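Local coordinates for protein methylocystis parvus OBBP MbnE (Methylocystis parvus OBBP, PDB 5ICQ) that probably binds methanobactin, a copper-chelating peptide, in the periplasm as the solute-binding component of its uptake machinery, at residues I578-S581 and V585-E588. Residues are numbered along the deposited sequence; the frame is centred on the assembly and turned at random.
Sequences IAHS and VRPE
His580 and Arg586 meet where the end of strand 576-581 approaches the loop that follows strand 584-585, NE2 of the histidine lying 4.2 Å from NH1 of the arginine. Imidazole and guanidinium planes stand 85° apart, with NE2 near the guanidinium plane at its edge. A shared carboxylate probably makes this closeness tolerable: Glu311 OE2 is hydrogen-bonded to His580 NE2 and salt-bridged to Arg586 NH1. The other ring nitrogen, ND1, donates an almost straight bond of 2.8 Å to Ser581 O; with both nitrogens engaged, the ring's rotation should be held. Arginine suits its place because its chain, extended from CG to NE, reaches from the loop to Glu311. A leucine in place of His580 would probably leave Glu311 with one mate fewer and Ser581 O without its side-chain donor. Against this gripped ring, the partly exposed Arg586 is only loosely touched by Ile578, whose methyl CD1 comes obliquely within 4.5 Å of NH1; isoleucine suits packing on Tyr285 and Leu313. This structural packing in a family 5 solute-binding protein joins the loop to a three-stranded sheet, whose central strand 576-581 is antiparallel to both 285-288 and 308-313, while Trp605 meets the His580 ring edge-to-face just before strand 606-607.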
loop_
_atom_site.group_PDB
_atom_site.type_symbol
_atom_site.label_atom_id
_atom_site.label_comp_id
_atom_site.label_asym_id
_atom_site.label_seq_id
_atom_site.Cartn_x
_atom_site.Cartn_y
_atom_site.Cartn_z
ATOM N N ILE A 578 -0.003 -16.805 7.077
ATOM C CA ILE A 578 -1.059 -17.399 6.266
ATOM C C ILE A 578 -1.340 -18.824 6.728
ATOM O O ILE A 578 -0.537 -19.459 7.415
ATOM C CB ILE A 578 -0.724 -17.387 4.755
ATOM C CG1 ILE A 578 0.354 -18.422 4.438
ATOM C CG2 ILE A 578 -0.272 -15.988 4.302
ATOM C CD1 ILE A 578 0.581 -18.630 2.920
ATOM N N ALA A 579 -2.511 -19.325 6.343
ATOM C CA ALA A 579 -2.850 -20.726 6.531
ATOM C C ALA A 579 -3.675 -21.170 5.339
ATOM O O ALA A 579 -4.371 -20.360 4.722
ATOM C CB ALA A 579 -3.623 -20.975 7.833
ATOM N N HIS A 580 -3.592 -22.460 5.012
ATOM C CA HIS A 580 -4.254 -22.925 3.805
ATOM C C HIS A 580 -4.456 -24.432 3.853
ATOM O O HIS A 580 -3.727 -25.154 4.539
ATOM C CB HIS A 580 -3.444 -22.551 2.558
ATOM C CG HIS A 580 -2.058 -23.104 2.566
ATOM N ND1 HIS A 580 -1.761 -24.373 2.116
ATOM C CD2 HIS A 580 -0.884 -22.566 2.979
ATOM C CE1 HIS A 580 -0.465 -24.594 2.250
ATOM N NE2 HIS A 580 0.090 -23.516 2.773
ATOM N N SER A 581 -5.461 -24.893 3.114
ATOM C CA SER A 581 -5.606 -26.319 2.852
ATOM C C SER A 581 -4.365 -26.845 2.141
ATOM O O SER A 581 -3.756 -26.157 1.319
ATOM C CB SER A 581 -6.849 -26.572 1.991
ATOM O OG SER A 581 -6.842 -27.893 1.479
ATOM N N VAL A 585 -1.763 -25.656 -3.792
ATOM C CA VAL A 585 -0.318 -25.462 -3.761
ATOM C C VAL A 585 0.040 -24.212 -4.556
ATOM O O VAL A 585 -0.758 -23.689 -5.338
ATOM C CB VAL A 585 0.444 -26.684 -4.315
ATOM C CG1 VAL A 585 0.261 -27.883 -3.394
ATOM C CG2 VAL A 585 -0.054 -27.004 -5.678
ATOM N N ARG A 586 1.267 -23.750 -4.368
ATOM C CA ARG A 586 1.756 -22.534 -4.997
ATOM C C ARG A 586 3.127 -22.781 -5.602
ATOM O O ARG A 586 3.760 -23.800 -5.310
ATOM C CB ARG A 586 1.830 -21.401 -3.969
ATOM C CG ARG A 586 2.881 -21.612 -2.914
ATOM C CD ARG A 586 3.086 -20.326 -2.148
ATOM N NE ARG A 586 4.174 -20.425 -1.188
ATOM C CZ ARG A 586 4.060 -20.986 0.008
ATOM N NH1 ARG A 586 2.901 -21.516 0.395
ATOM N NH2 ARG A 586 5.108 -21.024 0.810
ATOM N N PRO A 587 3.608 -21.885 -6.471
ATOM C CA PRO A 587 4.937 -22.089 -7.059
ATOM C C PRO A 587 6.026 -22.037 -6.000
ATOM O O PRO A 587 5.861 -21.451 -4.928
ATOM C CB PRO A 587 5.080 -20.932 -8.058
ATOM C CG PRO A 587 3.658 -20.544 -8.392
ATOM C CD PRO A 587 2.882 -20.772 -7.121
ATOM N N GLU A 588 7.160 -22.668 -6.321
ATOM C CA GLU A 588 8.286 -22.676 -5.393
ATOM C C GLU A 588 8.811 -21.274 -5.146
ATOM O O GLU A 588 9.328 -20.983 -4.063
ATOM C CB GLU A 588 9.408 -23.561 -5.932
ATOM C CG GLU A 588 8.970 -24.969 -6.263
ATOM C CD GLU A 588 10.081 -25.977 -6.064
ATOM O OE1 GLU A 588 9.831 -27.184 -6.270
ATOM O OE2 GLU A 588 11.201 -25.561 -5.694
#